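Local coordinates for protein myosin-I heavy chain (Dictyostelium discoideum, PDB 5EJY) that works as an actin-based motor with ATPase activity in early phagocytosis and adhesion, and is represented here by the first MyTH4-FERM module of its tail, at residues L29-K32 with Y38-S41; K57-I62 with Y106-K111; I247-N252 with L268-N273; G253-I258 with V288-L293. All blocks are in the same frame, centred on the assembly; numbering follows the deposited sequence.

Interaction 1: residues L29-K32 with Y38-S41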
loop_
_atom_site.group_PDB
_atom_site.type_symbol
_atom_site.label_atom_id
_atom_site.label_comp_id
_atom_site.label_asym_id
_atom_site.label_seq_id
_atom_site.Cartn_x
_atom_site.Cartn_y
_atom_site.Cartn_z
ATOM N N LEU A 29 29.078 26.531 -17.669
ATOM C CA LEU A 29 28.091 27.327 -16.944
ATOM C C LEU A 29 28.388 28.823 -16.978
ATOM O O LEU A 29 27.628 29.616 -16.421
ATOM C CB LEU A 29 28.027 26.872 -15.482
ATOM C CG LEU A 29 27.315 25.547 -15.217
ATOM C CD1 LEU A 29 27.535 25.106 -13.775
ATOM C CD2 LEU A 29 25.833 25.708 -15.530
ATOM N N LYS A 30 29.490 29.209 -17.619
ATOM C CA LYS A 30 29.944 30.605 -17.573
ATOM C C LYS A 30 28.804 31.590 -17.815
ATOM O O LYS A 30 28.123 31.530 -18.837
ATOM C CB LYS A 30 31.085 30.849 -18.570
ATOM C CG LYS A 30 31.772 32.202 -18.405
ATOM N N GLN A 31 28.602 32.501 -16.868
ATOM C CA GLN A 31 27.475 33.421 -16.930
ATOM C C GLN A 31 27.705 34.644 -16.050
ATOM O O GLN A 31 28.712 34.736 -15.343
ATOM C CB GLN A 31 26.215 32.712 -16.446
ATOM C CG GLN A 31 26.371 32.162 -15.040
ATOM C CD GLN A 31 25.059 31.714 -14.437
ATOM O OE1 GLN A 31 24.107 31.408 -15.154
ATOM N NE2 GLN A 31 24.996 31.690 -13.111
ATOM N N LYS A 32 26.744 35.566 -16.080
ATOM C CA LYS A 32 26.799 36.778 -15.269
ATOM C C LYS A 32 26.608 36.490 -13.773
ATOM O O LYS A 32 27.489 36.783 -12.960
ATOM C CB LYS A 32 25.758 37.791 -15.753
ATOM N N TYR A 38 21.704 31.345 -5.592
ATOM C CA TYR A 38 20.429 31.655 -6.235
ATOM C C TYR A 38 20.566 32.509 -7.492
ATOM O O TYR A 38 21.321 33.485 -7.513
ATOM C CB TYR A 38 19.484 32.364 -5.250
ATOM C CG TYR A 38 18.288 32.982 -5.945
ATOM C CD1 TYR A 38 17.168 32.222 -6.233
ATOM C CD2 TYR A 38 18.296 34.313 -6.351
ATOM C CE1 TYR A 38 16.081 32.760 -6.891
ATOM C CE2 TYR A 38 17.207 34.866 -7.004
ATOM C CZ TYR A 38 16.101 34.084 -7.270
ATOM O OH TYR A 38 15.002 34.609 -7.919
ATOM N N GLN A 39 19.820 32.154 -8.535
ATOM C CA GLN A 39 19.683 33.040 -9.685
ATOM C C GLN A 39 18.284 32.992 -10.278
ATOM O O GLN A 39 17.593 31.976 -10.200
ATOM C CB GLN A 39 20.726 32.732 -10.747
ATOM C CG GLN A 39 20.396 31.526 -11.616
ATOM C CD GLN A 39 21.564 31.135 -12.479
ATOM O OE1 GLN A 39 22.607 30.735 -11.972
ATOM N NE2 GLN A 39 21.406 31.261 -13.788
ATOM N N LYS A 40 17.868 34.102 -10.877
ATOM C CA LYS A 40 16.523 34.204 -11.426
ATOM C C LYS A 40 16.476 33.732 -12.879
ATOM O O LYS A 40 15.421 33.359 -13.390
ATOM C CB LYS A 40 16.005 35.640 -11.305
ATOM C CG LYS A 40 16.698 36.632 -12.224
ATOM C CD LYS A 40 16.706 38.037 -11.617
ATOM C CE LYS A 40 15.307 38.497 -11.218
ATOM N N SER A 41 17.627 33.743 -13.535
ATOM C CA SER A 41 17.706 33.358 -14.938
ATOM C C SER A 41 17.987 31.858 -15.114
ATOM O O SER A 41 18.514 31.207 -14.216
ATOM C CB SER A 41 18.800 34.168 -15.623
ATOM O OG SER A 41 20.060 33.880 -15.048
#

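Interaction 2: residues K57-I62 with Y106-K111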
loop_
_atom_site.group_PDB
_atom_site.type_symbol
_atom_site.label_atom_id
_atom_site.label_comp_id
_atom_site.label_asym_id
_atom_site.label_seq_id
_atom_site.Cartn_x
_atom_site.Cartn_y
_atom_site.Cartn_z
ATOM N N LYS A 57 20.529 18.042 -21.339
ATOM C CA LYS A 57 19.383 18.819 -21.792
ATOM C C LYS A 57 18.245 18.794 -20.774
ATOM O O LYS A 57 17.615 19.815 -20.500
ATOM C CB LYS A 57 18.865 18.288 -23.136
ATOM C CG LYS A 57 17.625 19.028 -23.635
ATOM C CD LYS A 57 17.038 18.401 -24.905
ATOM C CE LYS A 57 16.336 17.072 -24.618
ATOM N NZ LYS A 57 15.016 17.234 -23.931
ATOM N N VAL A 58 17.976 17.617 -20.224
ATOM C CA VAL A 58 16.926 17.482 -19.221
ATOM C C VAL A 58 17.259 18.252 -17.928
ATOM O O VAL A 58 16.377 18.828 -17.292
ATOM C CB VAL A 58 16.661 16.000 -18.907
ATOM C CG1 VAL A 58 15.731 15.865 -17.689
ATOM C CG2 VAL A 58 16.061 15.296 -20.133
ATOM N N ALA A 59 18.525 18.253 -17.535
ATOM C CA ALA A 59 18.930 18.991 -16.333
ATOM C C ALA A 59 18.592 20.468 -16.476
ATOM O O ALA A 59 18.111 21.110 -15.534
ATOM C CB ALA A 59 20.411 18.809 -16.063
ATOM N N VAL A 60 18.842 21.008 -17.661
ATOM C CA VAL A 60 18.490 22.389 -17.961
ATOM C C VAL A 60 16.980 22.607 -17.894
ATOM O O VAL A 60 16.529 23.621 -17.370
ATOM C CB VAL A 60 19.043 22.839 -19.337
ATOM C CG1 VAL A 60 18.455 24.183 -19.734
ATOM C CG2 VAL A 60 20.581 22.885 -19.314
ATOM N N GLU A 61 16.200 21.655 -18.407
ATOM C CA GLU A 61 14.740 21.747 -18.332
ATOM C C GLU A 61 14.250 21.678 -16.882
ATOM O O GLU A 61 13.306 22.366 -16.494
ATOM C CB GLU A 61 14.083 20.614 -19.135
ATOM C CG GLU A 61 14.343 20.676 -20.624
ATOM C CD GLU A 61 13.784 19.470 -21.365
ATOM O OE1 GLU A 61 13.409 18.470 -20.707
ATOM O OE2 GLU A 61 13.717 19.522 -22.610
ATOM N N ILE A 62 14.879 20.816 -16.094
ATOM C CA ILE A 62 14.528 20.688 -14.686
ATOM C C ILE A 62 14.686 22.043 -13.986
ATOM O O ILE A 62 13.837 22.463 -13.200
ATOM C CB ILE A 62 15.389 19.601 -13.998
ATOM C CG1 ILE A 62 14.863 18.212 -14.387
ATOM C CG2 ILE A 62 15.415 19.816 -12.467
ATOM C CD1 ILE A 62 15.770 17.035 -14.029
ATOM N N TYR A 106 19.359 17.742 -6.649
ATOM C CA TYR A 106 19.625 18.246 -5.306
ATOM C C TYR A 106 20.536 19.480 -5.328
ATOM O O TYR A 106 20.341 20.399 -4.552
ATOM C CB TYR A 106 20.237 17.164 -4.422
ATOM C CG TYR A 106 19.219 16.272 -3.741
ATOM C CD1 TYR A 106 18.591 16.676 -2.573
ATOM C CD2 TYR A 106 18.879 15.030 -4.278
ATOM C CE1 TYR A 106 17.660 15.863 -1.936
ATOM C CE2 TYR A 106 17.947 14.203 -3.641
ATOM C CZ TYR A 106 17.349 14.628 -2.471
ATOM O OH TYR A 106 16.432 13.828 -1.826
ATOM N N CYS A 107 21.519 19.494 -6.223
ATOM C CA CYS A 107 22.438 20.629 -6.317
ATOM C C CYS A 107 21.709 21.878 -6.763
ATOM O O CYS A 107 22.024 22.975 -6.307
ATOM C CB CYS A 107 23.596 20.338 -7.278
ATOM S SG CYS A 107 24.823 19.230 -6.632
ATOM N N GLN A 108 20.751 21.722 -7.675
ATOM C CA GLN A 108 19.942 22.861 -8.102
ATOM C C GLN A 108 19.127 23.436 -6.952
ATOM O O GLN A 108 18.941 24.654 -6.866
ATOM C CB GLN A 108 19.008 22.485 -9.252
ATOM C CG GLN A 108 19.727 22.134 -10.546
ATOM C CD GLN A 108 18.761 21.874 -11.696
ATOM O OE1 GLN A 108 17.596 22.277 -11.652
ATOM N NE2 GLN A 108 19.245 21.202 -12.731
ATOM N N LEU A 109 18.631 22.568 -6.073
ATOM C CA LEU A 109 17.822 23.036 -4.938
ATOM C C LEU A 109 18.683 23.673 -3.841
ATOM O O LEU A 109 18.283 24.656 -3.208
ATOM C CB LEU A 109 16.976 21.893 -4.362
ATOM C CG LEU A 109 16.067 21.229 -5.400
ATOM C CD1 LEU A 109 15.320 20.024 -4.818
ATOM C CD2 LEU A 109 15.089 22.247 -5.999
ATOM N N ILE A 110 19.855 23.096 -3.602
ATOM C CA ILE A 110 20.812 23.713 -2.681
ATOM C C ILE A 110 21.154 25.105 -3.190
ATOM O O ILE A 110 21.069 26.092 -2.451
ATOM C CB ILE A 110 22.091 22.880 -2.570
ATOM C CG1 ILE A 110 21.775 21.527 -1.927
ATOM C CG2 ILE A 110 23.167 23.635 -1.756
ATOM C CD1 ILE A 110 22.852 20.484 -2.121
ATOM N N LYS A 111 21.515 25.173 -4.467
ATOM C CA LYS A 111 21.849 26.434 -5.132
ATOM C C LYS A 111 20.752 27.492 -4.983
ATOM O O LYS A 111 21.020 28.624 -4.563
ATOM C CB LYS A 111 22.149 26.176 -6.621
ATOM C CG LYS A 111 22.091 27.406 -7.517
ATOM C CD LYS A 111 22.309 27.030 -8.996
ATOM C CE LYS A 111 22.016 28.217 -9.907
ATOM N NZ LYS A 111 23.014 29.318 -9.679
#

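Interaction 3: residues I247-N252 with L268-N273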
loop_
_atom_site.group_PDB
_atom_site.type_symbol
_atom_site.label_atom_id
_atom_site.label_comp_id
_atom_site.label_asym_id
_atom_site.label_seq_id
_atom_site.Cartn_x
_atom_site.Cartn_y
_atom_site.Cartn_z
ATOM N N ILE A 247 -2.896 -4.980 5.026
ATOM C CA ILE A 247 -3.739 -4.050 4.307
ATOM C C ILE A 247 -3.582 -4.375 2.833
ATOM O O ILE A 247 -2.459 -4.497 2.347
ATOM C CB ILE A 247 -3.307 -2.591 4.573
ATOM C CG1 ILE A 247 -3.526 -2.242 6.058
ATOM C CG2 ILE A 247 -4.105 -1.633 3.684
ATOM C CD1 ILE A 247 -2.895 -0.920 6.489
ATOM N N ILE A 248 -4.704 -4.531 2.134
ATOM C CA ILE A 248 -4.680 -4.798 0.701
ATOM C C ILE A 248 -5.283 -3.634 -0.076
ATOM O O ILE A 248 -5.911 -2.742 0.511
ATOM C CB ILE A 248 -5.417 -6.135 0.340
ATOM C CG1 ILE A 248 -6.872 -6.105 0.811
ATOM C CG2 ILE A 248 -4.675 -7.322 0.928
ATOM C CD1 ILE A 248 -7.846 -5.621 -0.232
ATOM N N GLU A 249 -5.067 -3.624 -1.389
ATOM C CA GLU A 249 -5.690 -2.622 -2.238
ATOM C C GLU A 249 -6.887 -3.224 -2.959
ATOM O O GLU A 249 -6.875 -4.391 -3.355
ATOM C CB GLU A 249 -4.691 -2.024 -3.240
ATOM C CG GLU A 249 -3.956 -3.026 -4.057
ATOM C CD GLU A 249 -2.972 -2.390 -5.034
ATOM O OE1 GLU A 249 -3.209 -2.501 -6.244
ATOM O OE2 GLU A 249 -1.968 -1.790 -4.596
ATOM N N SER A 250 -7.931 -2.426 -3.100
ATOM C CA SER A 250 -9.146 -2.878 -3.761
ATOM C C SER A 250 -9.568 -1.851 -4.798
ATOM O O SER A 250 -9.941 -0.731 -4.459
ATOM C CB SER A 250 -10.259 -3.089 -2.738
ATOM O OG SER A 250 -11.462 -3.488 -3.367
ATOM N N PHE A 251 -9.489 -2.234 -6.066
ATOM C CA PHE A 251 -9.909 -1.368 -7.156
ATOM C C PHE A 251 -11.170 -1.951 -7.763
ATOM O O PHE A 251 -11.129 -3.029 -8.362
ATOM C CB PHE A 251 -8.836 -1.302 -8.236
ATOM C CG PHE A 251 -7.679 -0.429 -7.899
ATOM C CD1 PHE A 251 -7.705 0.917 -8.209
ATOM C CD2 PHE A 251 -6.545 -0.960 -7.301
ATOM C CE1 PHE A 251 -6.627 1.728 -7.914
ATOM C CE2 PHE A 251 -5.465 -0.158 -6.999
ATOM C CZ PHE A 251 -5.501 1.186 -7.308
ATOM N N ASN A 252 -12.285 -1.248 -7.601
ATOM C CA ASN A 252 -13.552 -1.705 -8.149
ATOM C C ASN A 252 -13.802 -3.165 -7.802
ATOM O O ASN A 252 -14.215 -3.957 -8.652
ATOM C CB ASN A 252 -13.577 -1.502 -9.668
ATOM C CG ASN A 252 -13.472 -0.036 -10.062
ATOM O OD1 ASN A 252 -14.068 0.833 -9.422
ATOM N ND2 ASN A 252 -12.704 0.247 -11.110
ATOM N N LEU A 268 -1.466 5.126 -3.428
ATOM C CA LEU A 268 -2.171 6.368 -3.771
ATOM C C LEU A 268 -1.758 6.926 -5.148
ATOM O O LEU A 268 -2.598 7.423 -5.905
ATOM C CB LEU A 268 -1.951 7.433 -2.697
ATOM C CG LEU A 268 -2.485 7.154 -1.284
ATOM C CD1 LEU A 268 -2.135 8.325 -0.344
ATOM C CD2 LEU A 268 -3.995 6.905 -1.303
ATOM N N SER A 269 -0.466 6.859 -5.460
ATOM C CA SER A 269 0.018 7.260 -6.781
ATOM C C SER A 269 -0.626 6.430 -7.887
ATOM O O SER A 269 -1.011 6.958 -8.930
ATOM C CB SER A 269 1.542 7.112 -6.857
ATOM O OG SER A 269 2.161 7.882 -5.840
ATOM N N LYS A 270 -0.729 5.126 -7.662
ATOM C CA LYS A 270 -1.343 4.232 -8.659
ATOM C C LYS A 270 -2.807 4.564 -8.892
ATOM O O LYS A 270 -3.311 4.477 -10.023
ATOM C CB LYS A 270 -1.216 2.770 -8.240
ATOM C CG LYS A 270 0.194 2.245 -8.225
ATOM C CD LYS A 270 0.236 0.759 -8.548
ATOM C CE LYS A 270 -0.879 -0.005 -7.852
ATOM N NZ LYS A 270 -0.684 -1.487 -7.970
ATOM N N VAL A 271 -3.492 4.928 -7.815
ATOM C CA VAL A 271 -4.888 5.331 -7.874
ATOM C C VAL A 271 -5.052 6.564 -8.740
ATOM O O VAL A 271 -5.922 6.615 -9.615
ATOM C CB VAL A 271 -5.463 5.588 -6.466
ATOM C CG1 VAL A 271 -6.867 6.216 -6.550
ATOM C CG2 VAL A 271 -5.499 4.291 -5.681
ATOM N N GLU A 272 -4.194 7.547 -8.514
ATOM C CA GLU A 272 -4.192 8.758 -9.315
ATOM C C GLU A 272 -3.874 8.426 -10.780
ATOM O O GLU A 272 -4.502 8.968 -11.693
ATOM C CB GLU A 272 -3.178 9.755 -8.751
ATOM C CG GLU A 272 -3.204 11.118 -9.412
ATOM C CD GLU A 272 -2.184 12.073 -8.814
ATOM O OE1 GLU A 272 -0.996 11.991 -9.183
ATOM O OE2 GLU A 272 -2.574 12.903 -7.973
ATOM N N ASN A 273 -2.911 7.530 -11.003
ATOM C CA ASN A 273 -2.556 7.116 -12.363
ATOM C C ASN A 273 -3.743 6.481 -13.105
ATOM O O ASN A 273 -3.987 6.770 -14.280
ATOM C CB ASN A 273 -1.380 6.127 -12.345
ATOM C CG ASN A 273 -0.079 6.773 -11.920
ATOM O OD1 ASN A 273 0.065 7.986 -11.983
ATOM N ND2 ASN A 273 0.885 5.960 -11.500
#

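Interaction 4: residues G253-I258 with V288-L293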
loop_
_atom_site.group_PDB
_atom_site.type_symbol
_atom_site.label_atom_id
_atom_site.label_comp_id
_atom_site.label_asym_id
_atom_site.label_seq_id
_atom_site.Cartn_x
_atom_site.Cartn_y
_atom_site.Cartn_z
ATOM N N GLY A 253 -13.517 -3.521 -6.554
ATOM C CA GLY A 253 -13.821 -4.846 -6.044
ATOM C C GLY A 253 -12.732 -5.880 -6.244
ATOM O O GLY A 253 -12.767 -6.946 -5.635
ATOM N N ILE A 254 -11.768 -5.583 -7.107
ATOM C CA ILE A 254 -10.662 -6.506 -7.339
ATOM C C ILE A 254 -9.549 -6.253 -6.317
ATOM O O ILE A 254 -8.985 -5.168 -6.282
ATOM C CB ILE A 254 -10.076 -6.335 -8.756
ATOM C CG1 ILE A 254 -11.187 -6.424 -9.814
ATOM C CG2 ILE A 254 -8.965 -7.352 -9.015
ATOM C CD1 ILE A 254 -12.059 -7.656 -9.684
ATOM N N GLU A 255 -9.231 -7.258 -5.506
ATOM C CA GLU A 255 -8.205 -7.125 -4.468
ATOM C C GLU A 255 -6.823 -7.556 -4.933
ATOM O O GLU A 255 -6.678 -8.562 -5.636
ATOM C CB GLU A 255 -8.577 -7.948 -3.228
ATOM C CG GLU A 255 -9.905 -7.607 -2.602
ATOM C CD GLU A 255 -10.183 -8.453 -1.364
ATOM O OE1 GLU A 255 -9.433 -9.427 -1.121
ATOM O OE2 GLU A 255 -11.141 -8.137 -0.629
ATOM N N ARG A 256 -5.802 -6.800 -4.527
ATOM C CA ARG A 256 -4.422 -7.173 -4.774
ATOM C C ARG A 256 -3.594 -7.007 -3.503
ATOM O O ARG A 256 -3.768 -6.042 -2.748
ATOM C CB ARG A 256 -3.797 -6.330 -5.899
ATOM C CG ARG A 256 -4.320 -6.615 -7.315
ATOM C CD ARG A 256 -3.832 -7.980 -7.850
ATOM N NE ARG A 256 -4.354 -8.249 -9.188
ATOM C CZ ARG A 256 -5.505 -8.873 -9.435
ATOM N NH1 ARG A 256 -6.262 -9.309 -8.432
ATOM N NH2 ARG A 256 -5.902 -9.067 -10.690
ATOM N N ASP A 257 -2.688 -7.952 -3.296
ATOM C CA ASP A 257 -1.820 -7.984 -2.135
ATOM C C ASP A 257 -0.892 -6.771 -2.146
ATOM O O ASP A 257 -0.476 -6.304 -3.208
ATOM C CB ASP A 257 -0.992 -9.278 -2.174
ATOM C CG ASP A 257 -0.054 -9.418 -0.991
ATOM O OD1 ASP A 257 -0.544 -9.699 0.115
ATOM O OD2 ASP A 257 1.171 -9.254 -1.161
ATOM N N ILE A 258 -0.579 -6.262 -0.961
ATOM C CA ILE A 258 0.453 -5.238 -0.822
ATOM C C ILE A 258 1.583 -5.851 0.007
ATOM O O ILE A 258 1.347 -6.327 1.114
ATOM C CB ILE A 258 -0.102 -3.972 -0.124
ATOM C CG1 ILE A 258 -1.224 -3.324 -0.951
ATOM C CG2 ILE A 258 1.025 -2.954 0.119
ATOM C CD1 ILE A 258 -1.957 -2.165 -0.195
ATOM N N VAL A 288 -8.174 -2.086 2.278
ATOM C CA VAL A 288 -8.944 -2.959 3.154
ATOM C C VAL A 288 -8.023 -3.717 4.106
ATOM O O VAL A 288 -6.977 -4.239 3.694
ATOM C CB VAL A 288 -9.773 -3.981 2.338
ATOM C CG1 VAL A 288 -10.697 -4.764 3.260
ATOM C CG2 VAL A 288 -10.584 -3.264 1.256
ATOM N N PHE A 289 -8.423 -3.765 5.376
ATOM C CA PHE A 289 -7.681 -4.454 6.437
ATOM C C PHE A 289 -8.285 -5.857 6.609
ATOM O O PHE A 289 -9.397 -5.986 7.119
ATOM C CB PHE A 289 -7.835 -3.624 7.722
ATOM C CG PHE A 289 -7.006 -4.092 8.899
ATOM C CD1 PHE A 289 -5.656 -4.381 8.770
ATOM C CD2 PHE A 289 -7.580 -4.171 10.159
ATOM C CE1 PHE A 289 -4.891 -4.772 9.884
ATOM C CE2 PHE A 289 -6.823 -4.550 11.284
ATOM C CZ PHE A 289 -5.484 -4.852 11.142
ATOM N N LYS A 290 -7.574 -6.896 6.156
ATOM C CA LYS A 290 -8.114 -8.258 6.117
ATOM C C LYS A 290 -7.143 -9.242 6.728
ATOM O O LYS A 290 -5.949 -8.972 6.793
ATOM C CB LYS A 290 -8.289 -8.731 4.658
ATOM C CG LYS A 290 -9.324 -8.025 3.833
ATOM C CD LYS A 290 -9.462 -8.790 2.513
ATOM C CE LYS A 290 -9.297 -10.300 2.765
ATOM N NZ LYS A 290 -9.374 -11.169 1.538
ATOM N N LYS A 291 -7.633 -10.437 7.060
ATOM C CA LYS A 291 -6.748 -11.464 7.592
ATOM C C LYS A 291 -6.150 -12.277 6.463
ATOM O O LYS A 291 -6.879 -12.916 5.696
ATOM C CB LYS A 291 -7.464 -12.392 8.573
ATOM C CG LYS A 291 -6.496 -13.340 9.272
ATOM C CD LYS A 291 -7.149 -14.060 10.446
ATOM C CE LYS A 291 -6.145 -14.957 11.143
ATOM N NZ LYS A 291 -6.667 -15.480 12.437
ATOM N N LYS A 292 -4.825 -12.257 6.377
ATOM C CA LYS A 292 -4.120 -12.920 5.280
ATOM C C LYS A 292 -3.596 -14.293 5.693
ATOM O O LYS A 292 -3.683 -15.273 4.936
ATOM C CB LYS A 292 -2.934 -12.053 4.831
ATOM C CG LYS A 292 -2.093 -12.654 3.680
ATOM C CD LYS A 292 -0.996 -11.663 3.260
ATOM C CE LYS A 292 -0.094 -12.233 2.160
ATOM N NZ LYS A 292 0.964 -11.220 1.838
ATOM N N LEU A 293 -3.022 -14.351 6.890
ATOM C CA LEU A 293 -2.274 -15.533 7.325
ATOM C C LEU A 293 -2.927 -16.165 8.545
ATOM O O LEU A 293 -3.351 -15.463 9.465
ATOM C CB LEU A 293 -0.827 -15.144 7.640
ATOM C CG LEU A 293 -0.012 -14.695 6.421
ATOM C CD1 LEU A 293 1.158 -13.820 6.825
ATOM C CD2 LEU A 293 0.464 -15.917 5.641
#

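Interaction 1: residues L29-K32 with Y38-S41
The long loop that joins helix 16-23 to helix 53-70, at the MyTH4 end of the module, is folded back on itself by a pair of glutamines, Q31 and Q39, whose carboxamides exchange hydrogen bonds. NE2 of Q31 gives a nearly straight bond to OE1 of Q39, 2.8 Å long with an N-H...O angle of 173°, while NE2 of Q39 returns a more bent one of 3.0 Å to OE1 of Q31. The side chains come from opposite directions, and their amide planes are turned 39° apart, so the pair is twisted. The twist shows in the way the oxygens are used: OE1 of Q31 receives its donor in the carbonyl plane, on a lone pair, whereas the donor to OE1 of Q39 lies above that carbonyl plane. Each CG occupies the crowded position between the backbone N and the carbonyl carbon (chi1 57° for Q31), and each chain then runs out extended, which brings the two amides together across the loop. Beyond the pair, NE2 of Q39 bonds to the carbonyl O of S41 at 2.9 Å and reaches S41 OG weakly. OE1 of Q39 is also hydrogen-bonded by NZ of K111 from helix 102-112, and NE2 of Q31 weakly meets O of D33. The chemistry is that of a neutral polar link made directional: bonds on both the oxygen and the nitrogen of Q39 leave its amide little reason to flip, and the lysine charge would probably polarise it, strengthening the NE2 donor that faces Q31.

Interaction 2: residues K57-I62 with Y106-K111
Along K57-I62, in helix 53-70 of the all-helical MyTH4 domain, the first residue to meet helix 102-112 is A59, and it does so through its backbone: NE2 of Q108 donates to O of A59 at 3.0 Å, with an N-H...O angle of 154°. The donor comes in from above the carbonyl plane. One turn on from A59, I62 directs its side chain at the partner helix. Its CG2 lies 3.4 Å from OE1 of Q108, and the two side chains cross at about a right angle. Q108 gets there because its CG stands beside the backbone N (chi1 -66°) and the chain continues extended, carrying the carboxamide across the interface. NE2 also bonds to OE2 of E104, one turn earlier in the same helix, while F63, V66 and L47 pack round the side chain. Replacing Q108 with a leucine would probably leave O of A59 without its cross-helix donor and E104 without an amide partner inside a buried interface. Here a single long polar side chain bridges two helices whose nearest CA atoms, those of I62 and Q108, are 8.8 Å apart: its nitrogen serves both helices, and CG2 of I62 packs beside its oxygen.

Interaction 3: residues I247-N252 with L268-N273
F251 gives up the most surface here, its ring reaching from strand 245-251 of the ubiquitin-like FERM lobe to V271 on helix 264-277. The touching atoms are CZ of the ring and CG2 of the valine, 3.5 Å apart, with CE1 almost as near to the same methyl. The methyl meets the ring obliquely. With CG of F251 beside the backbone N (chi1 -77°), the ring leans over toward the helix, where L274 also meets it; F285 of the neighbouring strand touches both F251 and V271. K270 adds a charge beside the ring. Its chain bends at chi2 and chi3 and brings NZ to OE1 of E249, a salt bridge of 3.2 Å that uses the syn lone pair of the carboxylate; OE2 is a little farther from NZ, at 3.6 Å. The carboxylate carbon of E249 in turn lies at the edge of the F251 ring, in its plane. A valine in place of E249 is likely to leave K270 without its counter-charge and its arm free to swing away from the strand. E272, which follows V271, forms a salt bridge with K89 of helix 81-97, in the MyTH4 domain. Ring and methyl thus pack between strand and helix, while alongside them an exposed lysine probably offsets the charge of a buried glutamate.

Interaction 4: residues G253-I258 with V288-L293
K290 and K292, alternate residues of V288-L293, each form a salt bridge with an acid of G253-I258. In the beta-grasp sheet of the ubiquitin-like lobe, strand 245-251 lies between strands 254-256 and 285-291, and V288 is bonded by its backbone to I248 of that middle strand. K290 comes next, reaching across the middle strand to E255, which approaches from the opposite direction. Its CD lies 3.6 Å from OE2 of E255, and the bend at chi3 (36°) turns the end of the chain so that NZ meets OE1 of E255 at 3.2 Å, on the syn lone pair. Beyond the end of the middle strand, K292 stretches out fully, its CG anti to the backbone N (chi1 179°), and crosses D257 at about a right angle. Its NZ sits 2.7 Å from OD1 of D257, on the syn side but 28° out of the carboxylate plane. Both residues of this second pair are buried and have further partners on the C-terminal helix 484-499: NZ of K292 bonds to OG of S489, and OD2 of D257 accepts from NE2 of Q485. The two bridges therefore differ in kind. The longer one, between partly exposed residues, ties strands across one face of the sheet, whereas the short one probably offsets charge that would be costly to bury alone, and joins the ubiquitin-like lobe to the C-terminal end of the FERM domain.

In the fold
Taken together, the four contacts illustrate how polar chemistry differs with the element it serves. Interactions 1 and 2 share the MyTH4 end of the module, with centres 12 Å apart, and are linked directly by the bond between Q39 and K111; both rely on glutamine amides, one tying a loop to itself and the other buried between helices. Interactions 3 and 4 hold one sheet of the FERM region and cross along the chain, strand 245-251 being hydrogen-bonded to both strands of interaction 4. Charged pairs serve both, beside apolar packing in interaction 3, whose pair runs from buried E249 to exposed K270. Interactions 2 and 3 lie about 31 Å apart between centres.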